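Local atomic coordinates of Serine/threonine-protein kinase Tel1 (PDB entry 6SKY), a protein that phosphorylates serine and threonine residues of proteins using ATP, and probably acts as a DNA damage sensor that activates checkpoint signalling. Residues 1530-1535 with 1573-1578; 1552-1557 with 1602-1607; 1560-1565 with 1586-1591; 1592-1597 with 1629-1634. All blocks are in the same frame, centred on the assembly; numbering follows the deposited sequence.

Contact 1 of 4, residues 1530-1535 with 1573-1578; sequences EGQKQA and NQLLNE
Gln1532, in the first turns of helix 1530-1543, points at the loop 1573-1578 and makes the largest contribution to this contact, with Leu1575 close behind. Its CG stands anti to the carbonyl carbon (chi1 -84°) and the chain runs extended beyond it, so the terminal amide reaches the loop and splits its two ends between two neighbours. NE2 meets Asn1573 O at 2.8 Å in a weak hydrogen bond, bent to 126° at the hydrogen. OE1 instead faces the methyl CD1 of Leu1575, 3.2 Å away.

The Gln1532 and Asn1573 side chains cross at roughly a right angle, with their amide planes 54° apart, and NE2 passes 3.5 Å from Asn1573 CB. The Asn1573 amide itself leads off, its OD1 bonded to Lys1528 NZ. Leu1575 crosses Gln1532 obliquely, and its second methyl, CD2, sits 4.0 Å from the backbone oxygen Gln1532 O, beside Ala1535.

Asp1568 of helix 1557-1569 accepts a hydrogen bond from Leu1575 N. One weak, bent N-H...O bond thus ties helix 1530-1543 to the loop before helix 1578-1588, while the buried Leu1575 lies against the glutamine amide, so little directional bonding links the two segments.

Contact 2 of 4, residues 1552-1557 with 1602-1607; sequences AEKGTH and VIETDE
The flat groups here are the carboxylate of Glu1604 and the peptide group of Ala1552; no aromatic ring of either segment takes part. Lys1554 NZ stands above one face of the carboxylate, well off its plane, and is 2.8 Å from Glu1604 OE1 but 3.8 Å from OE2, so the salt bridge is one-sided and its hydrogen bond weak. The extended lysine chain crosses the glutamate at about a right angle, and Lys1554 CD lies 3.4 Å from Glu1604 OE1. The peptide oxygen Ala1552 O is approached end-on: Val1602 N donates to it over 2.8 Å, with the C=O...N angle at 173° and the N-H...O angle at 137°. Beside this bond, Ala1552 CB and Val1602 CG1 pack at 4.2 Å.

A type II beta turn from Glu1553 to Thr1556 carries Lys1554 to this position, with Gly1555 in the backbone conformation that calls for glycine. An alanine in place of Glu1604 would remove the carboxylate and would probably leave the lysine ammonium less well fixed.

The turn ends at Thr1556, whose side chain caps the start of helix 1557-1569, while Val1602 to Thr1605 leads into helix 1606-1619. The loops before these two helices meet against Trp1632 of helix 1627-1644, which packs on both Ala1552 and Val1602, and Arg2115 joins from helix 2102-2119 through a salt bridge to Asp1606.

Contact 3 of 4, residues 1560-1565 with 1586-1591; sequences NLLLEI and SMLCGV
Leu1588, at the end of helix 1578-1588, acts as the bump, and the groove between Leu1561, Leu1562 and Ile1565 on helix 1557-1569 receives it. Leu1588 CG lies anti to the carbonyl carbon (chi1 -62°) and CD1 is anti to CA (chi2 173°), which projects CD1 as the leading methyl. This one methyl touches all three side chains at about the same distance: CD1 of Leu1588 comes to 4.2 Å from Leu1561 CG, to 4.2 Å from Leu1562 CB and to 4.2 Å from Ile1565 CD1. The floor is backbone: Leu1562 N lies 4.1 Å from the same methyl.

Each wall meets the bump differently. Leu1561 crosses Leu1588 at about a right angle, whereas Ile1565 and Leu1588 reach toward each other tip to tip. One residue further on, Cys1589 SG forms a second, smaller bump that rests 4.1 Å from Leu1562 CD1, so Leu1562 serves both through different atoms, its CB and its CD1.

Ile1565 also packs on Arg1581, Ala1584 and Leu1585 of helix 1578-1588, and Cys1589 shares backbone hydrogen bonds with Gly1626. The contact itself joins helix 1557-1569 to the end of helix 1578-1588 and the residue after it, consistent with the alpha-solenoid character of the protein. Every side chain that touches is buried and the surfaces are apolar, so the pairing rests on complementary shape and dispersion, without a directional bond between these two segments.

Contact 4 of 4, residues 1592-1597 with 1629-1634; sequences FNIPPS and YLAWAG
Phe1592 packs closely against helix 1627-1644, where its ring meets Tyr1629 and Trp1632 in an aromatic cluster. With Tyr1629 it makes a T-shaped pair: the tyrosine offers its edge to a phenylalanine face, the planes 82° apart and the centroids 5.3 Å apart. Tyr1629 CD1 comes within 3.8 Å of Phe1592 CE1, over the rim of that face. Trp1632, one helical turn on, comes at the same ring obliquely, its CB 3.9 Å from Phe1592 CE2. In each of these three residues CG lies anti to the backbone N. Ile1594 extends the packing, its CD1 lying 3.9 Å from Trp1632 N and 4.2 Å from Ala1631 CB, and its CG1 standing near the tryptophan edge.

The solvent side is given by Asn1593, which points away from the helix, and by Pro1596. Polar ends of the rings are engaged beyond the contact, Tyr1629 OH with Ser1619 OG and, weakly, Trp1632 NE1 with Asp1601. An alanine in place of Phe1592 would delete the ring and would probably loosen the packing of the linker on Tyr1629 and Trp1632.

Leu1562 of helix 1557-1569 touches both Phe1592 and Trp1632, while His2060 of helix 2052-2070 packs on Ile1594. The linker between helices 1578-1588 and 1606-1619 is thereby laid along helix 1627-1644, with helix 1557-1569 against the aromatic residues and helix 2052-2070 against Ile1594.

Overall arrangement
Contacts 2, 3 and 4 form one continuous patch. The centres of contact 2 and contact 4 lie 11 Å apart. Contact 3 has its centre 12 Å from that of contact 4 and 13 Å from that of contact 2. Ala1552 CB lies 3.4 Å from Trp1632 NE1, Cys1589 SG is 3.5 Å from Tyr1629 CE1, and Val1602 CG2 is 3.7 Å from Leu1563 CD2. Contact 1 is more remote, its centre 16 Å from that of contact 3, which it touches through Leu1576 and Ile1565, and 26 Å from that of contact 4. Along the chain, contact 1 crosses contacts 2 and 3 but precedes contact 4. All four lie away from the nucleotide pocket and the magnesium site of Asn2765 and Asp2779.

Contact 1 of 4, residues 1530-1535 with 1573-1578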
# COMPACT_ATOMS: atom_id res chain seq x y z
N GLU A 1530 54.03 -11.43 -31.43
CA GLU A 1530 54.38 -10.20 -32.13
C GLU A 1530 53.85 -8.97 -31.41
O GLU A 1530 54.36 -7.86 -31.64
CB GLU A 1530 53.85 -10.25 -33.56
CG GLU A 1530 54.37 -11.44 -34.34
CD GLU A 1530 54.06 -11.35 -35.82
OE1 GLU A 1530 53.39 -10.38 -36.23
OE2 GLU A 1530 54.50 -12.25 -36.57
N GLY A 1531 52.85 -9.14 -30.55
CA GLY A 1531 52.45 -8.05 -29.68
C GLY A 1531 53.59 -7.60 -28.79
O GLY A 1531 53.81 -6.40 -28.61
N GLN A 1532 54.34 -8.55 -28.23
CA GLN A 1532 55.51 -8.19 -27.44
C GLN A 1532 56.58 -7.51 -28.28
O GLN A 1532 57.27 -6.62 -27.79
CB GLN A 1532 56.10 -9.42 -26.75
CG GLN A 1532 55.42 -9.79 -25.45
CD GLN A 1532 56.36 -10.49 -24.50
OE1 GLN A 1532 57.56 -10.60 -24.75
NE2 GLN A 1532 55.82 -10.99 -23.39
N LYS A 1533 56.73 -7.90 -29.55
CA LYS A 1533 57.72 -7.26 -30.40
C LYS A 1533 57.33 -5.81 -30.68
O LYS A 1533 58.18 -4.91 -30.64
CB LYS A 1533 57.89 -8.03 -31.70
CG LYS A 1533 59.05 -7.54 -32.55
CD LYS A 1533 59.09 -8.23 -33.90
CE LYS A 1533 59.17 -9.74 -33.74
NZ LYS A 1533 59.12 -10.44 -35.06
N GLN A 1534 56.05 -5.56 -30.94
CA GLN A 1534 55.61 -4.19 -31.17
C GLN A 1534 55.68 -3.38 -29.88
O GLN A 1534 56.01 -2.18 -29.91
CB GLN A 1534 54.20 -4.18 -31.74
CG GLN A 1534 54.09 -4.83 -33.10
CD GLN A 1534 52.71 -4.71 -33.69
OE1 GLN A 1534 51.86 -4.00 -33.16
NE2 GLN A 1534 52.47 -5.42 -34.80
N ALA A 1535 55.40 -4.00 -28.74
CA ALA A 1535 55.55 -3.32 -27.46
C ALA A 1535 56.99 -2.93 -27.21
O ALA A 1535 57.28 -1.83 -26.75
CB ALA A 1535 55.02 -4.20 -26.33
N ASN A 1573 52.07 -11.88 -19.73
CA ASN A 1573 53.47 -11.99 -20.14
C ASN A 1573 53.97 -10.57 -20.38
O ASN A 1573 53.96 -10.08 -21.51
CB ASN A 1573 53.61 -12.86 -21.39
CG ASN A 1573 53.07 -14.26 -21.19
OD1 ASN A 1573 51.86 -14.47 -21.21
ND2 ASN A 1573 53.97 -15.22 -21.01
N GLN A 1574 54.41 -9.92 -19.31
CA GLN A 1574 54.78 -8.52 -19.37
C GLN A 1574 56.28 -8.36 -19.62
O GLN A 1574 57.10 -9.14 -19.13
CB GLN A 1574 54.38 -7.80 -18.09
CG GLN A 1574 54.90 -8.44 -16.83
CD GLN A 1574 54.47 -7.68 -15.60
OE1 GLN A 1574 53.37 -7.13 -15.55
NE2 GLN A 1574 55.33 -7.64 -14.59
N LEU A 1575 56.62 -7.33 -20.38
CA LEU A 1575 58.00 -7.09 -20.77
C LEU A 1575 58.81 -6.52 -19.62
O LEU A 1575 59.82 -7.09 -19.21
CB LEU A 1575 58.04 -6.15 -21.98
CG LEU A 1575 59.04 -6.50 -23.07
CD1 LEU A 1575 58.88 -7.94 -23.48
CD2 LEU A 1575 58.85 -5.58 -24.25
N LEU A 1576 58.36 -5.39 -19.07
CA LEU A 1576 59.08 -4.74 -17.99
C LEU A 1576 58.88 -5.49 -16.68
O LEU A 1576 58.10 -6.43 -16.57
CB LEU A 1576 58.60 -3.30 -17.84
CG LEU A 1576 58.61 -2.48 -19.12
CD1 LEU A 1576 57.91 -1.17 -18.89
CD2 LEU A 1576 60.02 -2.25 -19.57
N ASN A 1577 59.62 -5.05 -15.67
CA ASN A 1577 59.49 -5.54 -14.31
C ASN A 1577 59.35 -4.36 -13.36
O ASN A 1577 59.43 -3.20 -13.78
CB ASN A 1577 60.67 -6.44 -13.94
CG ASN A 1577 62.01 -5.81 -14.26
OD1 ASN A 1577 62.70 -5.31 -13.38
ND2 ASN A 1577 62.39 -5.84 -15.53
N GLU A 1578 59.15 -4.65 -12.08
CA GLU A 1578 58.82 -3.59 -11.13
C GLU A 1578 59.88 -2.50 -11.01
O GLU A 1578 59.50 -1.32 -11.01
CB GLU A 1578 58.51 -4.19 -9.76
CG GLU A 1578 57.31 -5.12 -9.74
CD GLU A 1578 56.68 -5.21 -8.36
OE1 GLU A 1578 56.84 -4.25 -7.58
OE2 GLU A 1578 56.03 -6.23 -8.06

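Contact 2 of 4, residues 1552-1557 with 1602-1607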
# COMPACT_ATOMS: atom_id res chain seq x y z
N ALA A 1552 50.23 14.09 -20.78
CA ALA A 1552 49.16 13.19 -21.19
C ALA A 1552 48.52 13.60 -22.50
O ALA A 1552 47.46 13.07 -22.85
CB ALA A 1552 48.10 13.09 -20.09
N GLU A 1553 49.13 14.52 -23.24
CA GLU A 1553 48.57 14.94 -24.52
C GLU A 1553 48.64 13.82 -25.54
O GLU A 1553 49.46 12.91 -25.45
CB GLU A 1553 49.30 16.17 -25.05
CG GLU A 1553 48.91 17.44 -24.35
CD GLU A 1553 49.07 18.65 -25.24
OE1 GLU A 1553 49.99 18.64 -26.08
OE2 GLU A 1553 48.27 19.60 -25.10
N LYS A 1554 47.76 13.89 -26.53
CA LYS A 1554 47.58 12.80 -27.48
C LYS A 1554 48.56 12.97 -28.63
O LYS A 1554 48.40 13.88 -29.46
CB LYS A 1554 46.14 12.76 -27.97
CG LYS A 1554 45.68 11.38 -28.38
CD LYS A 1554 44.17 11.34 -28.54
CE LYS A 1554 43.67 9.90 -28.61
NZ LYS A 1554 42.19 9.83 -28.72
N GLY A 1555 49.57 12.10 -28.70
CA GLY A 1555 50.50 12.08 -29.80
C GLY A 1555 51.93 12.42 -29.46
O GLY A 1555 52.79 12.33 -30.34
N THR A 1556 52.22 12.81 -28.22
CA THR A 1556 53.59 13.11 -27.84
C THR A 1556 54.34 11.80 -27.57
O THR A 1556 53.79 10.71 -27.63
CB THR A 1556 53.62 14.03 -26.63
OG1 THR A 1556 52.96 13.41 -25.53
CG2 THR A 1556 52.94 15.33 -26.95
N HIS A 1557 55.63 11.92 -27.26
CA HIS A 1557 56.42 10.74 -26.94
C HIS A 1557 56.21 10.29 -25.50
O HIS A 1557 56.13 9.09 -25.23
CB HIS A 1557 57.90 11.01 -27.20
CG HIS A 1557 58.25 11.09 -28.65
ND1 HIS A 1557 58.02 10.05 -29.53
CD2 HIS A 1557 58.83 12.08 -29.37
CE1 HIS A 1557 58.44 10.40 -30.73
NE2 HIS A 1557 58.93 11.62 -30.67
N VAL A 1602 45.24 11.59 -23.72
CA VAL A 1602 45.60 10.27 -24.23
C VAL A 1602 44.54 9.24 -23.86
O VAL A 1602 44.41 8.22 -24.53
CB VAL A 1602 46.99 9.86 -23.72
CG1 VAL A 1602 46.97 9.60 -22.22
CG2 VAL A 1602 47.49 8.64 -24.46
N ILE A 1603 43.75 9.50 -22.82
CA ILE A 1603 42.58 8.71 -22.48
C ILE A 1603 41.40 9.66 -22.48
O ILE A 1603 41.28 10.51 -21.59
CB ILE A 1603 42.72 8.01 -21.13
CG1 ILE A 1603 43.84 6.97 -21.19
CG2 ILE A 1603 41.42 7.35 -20.74
CD1 ILE A 1603 43.95 6.12 -19.96
N GLU A 1604 40.52 9.53 -23.48
CA GLU A 1604 39.39 10.43 -23.64
C GLU A 1604 38.05 9.74 -23.80
O GLU A 1604 37.02 10.40 -23.63
CB GLU A 1604 39.62 11.35 -24.84
CG GLU A 1604 39.48 10.68 -26.18
CD GLU A 1604 39.86 11.59 -27.33
OE1 GLU A 1604 41.03 12.03 -27.38
OE2 GLU A 1604 38.99 11.87 -28.18
N THR A 1605 38.02 8.45 -24.12
CA THR A 1605 36.78 7.71 -24.27
C THR A 1605 36.46 6.97 -22.98
O THR A 1605 37.34 6.73 -22.15
CB THR A 1605 36.89 6.73 -25.44
OG1 THR A 1605 37.45 7.40 -26.57
CG2 THR A 1605 35.53 6.20 -25.84
N ASP A 1606 35.19 6.64 -22.80
CA ASP A 1606 34.79 5.86 -21.64
C ASP A 1606 35.36 4.45 -21.69
O ASP A 1606 35.59 3.83 -20.64
CB ASP A 1606 33.27 5.81 -21.53
CG ASP A 1606 32.66 7.16 -21.23
OD1 ASP A 1606 32.81 8.08 -22.06
OD2 ASP A 1606 32.03 7.30 -20.16
N GLU A 1607 35.62 3.93 -22.89
CA GLU A 1607 36.15 2.58 -23.03
C GLU A 1607 37.64 2.52 -22.71
O GLU A 1607 38.09 1.58 -22.06
CB GLU A 1607 35.88 2.06 -24.43
CG GLU A 1607 34.42 1.88 -24.74
CD GLU A 1607 34.17 1.47 -26.17
OE1 GLU A 1607 35.15 1.17 -26.88
OE2 GLU A 1607 32.99 1.44 -26.58

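Contact 3 of 4, residues 1560-1565 with 1586-1591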
# COMPACT_ATOMS: atom_id res chain seq x y z
N ASN A 1560 52.79 8.49 -25.22
CA ASN A 1560 52.86 7.16 -25.83
C ASN A 1560 53.65 6.21 -24.94
O ASN A 1560 53.27 5.04 -24.78
CB ASN A 1560 53.49 7.24 -27.21
CG ASN A 1560 52.65 8.03 -28.19
OD1 ASN A 1560 51.43 8.04 -28.10
ND2 ASN A 1560 53.31 8.71 -29.12
N LEU A 1561 54.73 6.69 -24.34
CA LEU A 1561 55.50 5.84 -23.44
C LEU A 1561 54.70 5.48 -22.20
O LEU A 1561 54.71 4.33 -21.76
CB LEU A 1561 56.80 6.53 -23.06
CG LEU A 1561 57.71 5.73 -22.14
CD1 LEU A 1561 58.01 4.38 -22.74
CD2 LEU A 1561 58.98 6.50 -21.89
N LEU A 1562 54.02 6.46 -21.60
CA LEU A 1562 53.19 6.18 -20.43
C LEU A 1562 52.10 5.17 -20.76
O LEU A 1562 51.85 4.24 -19.99
CB LEU A 1562 52.58 7.47 -19.90
CG LEU A 1562 51.64 7.36 -18.70
CD1 LEU A 1562 52.41 7.01 -17.45
CD2 LEU A 1562 50.88 8.64 -18.50
N LEU A 1563 51.45 5.34 -21.90
CA LEU A 1563 50.39 4.42 -22.29
C LEU A 1563 50.95 3.03 -22.54
O LEU A 1563 50.30 2.03 -22.19
CB LEU A 1563 49.68 4.95 -23.53
CG LEU A 1563 48.21 4.56 -23.66
CD1 LEU A 1563 47.41 5.17 -22.53
CD2 LEU A 1563 47.68 4.99 -25.02
N GLU A 1564 52.14 2.93 -23.13
CA GLU A 1564 52.76 1.62 -23.33
C GLU A 1564 53.09 0.95 -22.01
O GLU A 1564 52.83 -0.24 -21.84
CB GLU A 1564 54.02 1.76 -24.18
CG GLU A 1564 53.77 2.01 -25.66
CD GLU A 1564 53.21 0.80 -26.38
OE1 GLU A 1564 53.19 -0.29 -25.78
OE2 GLU A 1564 52.80 0.95 -27.55
N ILE A 1565 53.66 1.70 -21.07
CA ILE A 1565 53.99 1.14 -19.76
C ILE A 1565 52.74 0.66 -19.05
O ILE A 1565 52.72 -0.42 -18.45
CB ILE A 1565 54.75 2.18 -18.92
CG1 ILE A 1565 56.11 2.47 -19.54
CG2 ILE A 1565 54.92 1.69 -17.51
CD1 ILE A 1565 56.79 3.64 -18.91
N SER A 1586 58.65 7.14 -12.20
CA SER A 1586 59.15 8.24 -11.39
C SER A 1586 59.80 9.32 -12.24
O SER A 1586 59.88 10.47 -11.80
CB SER A 1586 60.14 7.73 -10.35
OG SER A 1586 60.62 8.81 -9.57
N MET A 1587 60.26 8.98 -13.44
CA MET A 1587 60.73 10.03 -14.33
C MET A 1587 59.58 10.78 -14.98
O MET A 1587 59.54 12.01 -14.97
CB MET A 1587 61.65 9.46 -15.41
CG MET A 1587 62.16 10.52 -16.35
SD MET A 1587 62.69 9.86 -17.93
CE MET A 1587 63.31 11.35 -18.71
N LEU A 1588 58.62 10.05 -15.55
CA LEU A 1588 57.52 10.69 -16.26
C LEU A 1588 56.59 11.42 -15.30
O LEU A 1588 56.34 12.62 -15.46
CB LEU A 1588 56.73 9.65 -17.06
CG LEU A 1588 57.46 8.89 -18.15
CD1 LEU A 1588 56.58 7.79 -18.70
CD2 LEU A 1588 57.89 9.84 -19.25
N CYS A 1589 56.09 10.71 -14.30
CA CYS A 1589 55.04 11.22 -13.43
C CYS A 1589 55.58 12.06 -12.28
O CYS A 1589 54.79 12.48 -11.43
CB CYS A 1589 54.24 10.05 -12.87
SG CYS A 1589 53.89 8.78 -14.10
N GLY A 1590 56.89 12.30 -12.22
CA GLY A 1590 57.42 13.12 -11.15
C GLY A 1590 57.02 14.58 -11.28
O GLY A 1590 56.66 15.23 -10.30
N VAL A 1591 57.10 15.11 -12.50
CA VAL A 1591 56.57 16.42 -12.84
C VAL A 1591 55.71 16.20 -14.08
O VAL A 1591 56.22 15.82 -15.14
CB VAL A 1591 57.67 17.45 -13.11
CG1 VAL A 1591 57.18 18.54 -14.04
CG2 VAL A 1591 58.13 18.06 -11.81

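Contact 4 of 4, residues 1592-1597 with 1629-1634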
# COMPACT_ATOMS: atom_id res chain seq x y z
N PHE A 1592 54.41 16.42 -13.94
CA PHE A 1592 53.44 16.03 -14.95
C PHE A 1592 52.80 17.27 -15.56
O PHE A 1592 53.04 18.40 -15.14
CB PHE A 1592 52.38 15.10 -14.34
CG PHE A 1592 51.72 14.19 -15.33
CD1 PHE A 1592 52.41 13.12 -15.86
CD2 PHE A 1592 50.42 14.38 -15.72
CE1 PHE A 1592 51.80 12.28 -16.75
CE2 PHE A 1592 49.82 13.55 -16.61
CZ PHE A 1592 50.51 12.49 -17.13
N ASN A 1593 51.98 17.03 -16.58
CA ASN A 1593 51.28 18.12 -17.27
C ASN A 1593 49.95 17.56 -17.75
O ASN A 1593 49.88 16.93 -18.81
CB ASN A 1593 52.12 18.65 -18.42
CG ASN A 1593 51.41 19.71 -19.21
OD1 ASN A 1593 51.53 20.90 -18.92
ND2 ASN A 1593 50.66 19.29 -20.23
N ILE A 1594 48.90 17.79 -16.98
CA ILE A 1594 47.58 17.27 -17.33
C ILE A 1594 46.93 18.21 -18.34
O ILE A 1594 46.93 19.43 -18.12
CB ILE A 1594 46.71 17.11 -16.08
CG1 ILE A 1594 45.28 16.75 -16.45
CG2 ILE A 1594 46.75 18.36 -15.23
CD1 ILE A 1594 44.37 16.65 -15.25
N PRO A 1595 46.41 17.70 -19.46
CA PRO A 1595 45.84 18.58 -20.47
C PRO A 1595 44.65 19.33 -19.92
O PRO A 1595 43.91 18.82 -19.05
CB PRO A 1595 45.42 17.61 -21.58
CG PRO A 1595 46.19 16.38 -21.34
CD PRO A 1595 46.40 16.29 -19.88
N PRO A 1596 44.41 20.55 -20.39
CA PRO A 1596 43.27 21.32 -19.88
C PRO A 1596 41.95 20.64 -20.19
O PRO A 1596 41.16 20.35 -19.28
CB PRO A 1596 43.39 22.66 -20.61
CG PRO A 1596 44.18 22.36 -21.83
CD PRO A 1596 45.13 21.26 -21.46
N SER A 1597 41.71 20.37 -21.46
CA SER A 1597 40.49 19.71 -21.90
C SER A 1597 40.67 18.20 -21.80
O SER A 1597 41.63 17.70 -21.21
CB SER A 1597 40.15 20.14 -23.32
OG SER A 1597 39.17 19.29 -23.88
N TYR A 1629 49.92 14.51 -11.74
CA TYR A 1629 49.68 13.11 -12.09
C TYR A 1629 48.53 12.53 -11.28
O TYR A 1629 47.75 11.74 -11.80
CB TYR A 1629 50.93 12.27 -11.88
CG TYR A 1629 50.68 10.84 -12.28
CD1 TYR A 1629 50.68 10.47 -13.60
CD2 TYR A 1629 50.41 9.88 -11.33
CE1 TYR A 1629 50.43 9.18 -13.97
CE2 TYR A 1629 50.15 8.59 -11.69
CZ TYR A 1629 50.17 8.25 -13.01
OH TYR A 1629 49.92 6.95 -13.37
N LEU A 1630 48.42 12.90 -10.00
CA LEU A 1630 47.29 12.43 -9.22
C LEU A 1630 45.98 13.01 -9.71
O LEU A 1630 44.95 12.33 -9.67
CB LEU A 1630 47.48 12.76 -7.74
CG LEU A 1630 48.51 11.90 -7.02
CD1 LEU A 1630 48.31 12.03 -5.54
CD2 LEU A 1630 48.38 10.47 -7.44
N ALA A 1631 45.99 14.25 -10.19
CA ALA A 1631 44.78 14.80 -10.80
C ALA A 1631 44.41 14.04 -12.06
O ALA A 1631 43.23 13.74 -12.29
CB ALA A 1631 44.96 16.28 -11.11
N TRP A 1632 45.39 13.70 -12.89
CA TRP A 1632 45.10 12.92 -14.10
C TRP A 1632 44.58 11.53 -13.75
O TRP A 1632 43.65 11.03 -14.39
CB TRP A 1632 46.35 12.85 -14.96
CG TRP A 1632 46.20 12.05 -16.19
CD1 TRP A 1632 45.66 12.45 -17.37
CD2 TRP A 1632 46.59 10.69 -16.38
NE1 TRP A 1632 45.69 11.43 -18.28
CE2 TRP A 1632 46.26 10.34 -17.69
CE3 TRP A 1632 47.19 9.74 -15.56
CZ2 TRP A 1632 46.50 9.08 -18.19
CZ3 TRP A 1632 47.42 8.50 -16.06
CH2 TRP A 1632 47.08 8.17 -17.36
N ALA A 1633 45.18 10.89 -12.75
CA ALA A 1633 44.71 9.57 -12.34
C ALA A 1633 43.30 9.64 -11.77
O ALA A 1633 42.50 8.73 -11.99
CB ALA A 1633 45.66 8.97 -11.31
N GLY A 1634 42.99 10.71 -11.05
CA GLY A 1634 41.63 10.89 -10.59
C GLY A 1634 40.65 11.09 -11.72
O GLY A 1634 39.53 10.59 -11.68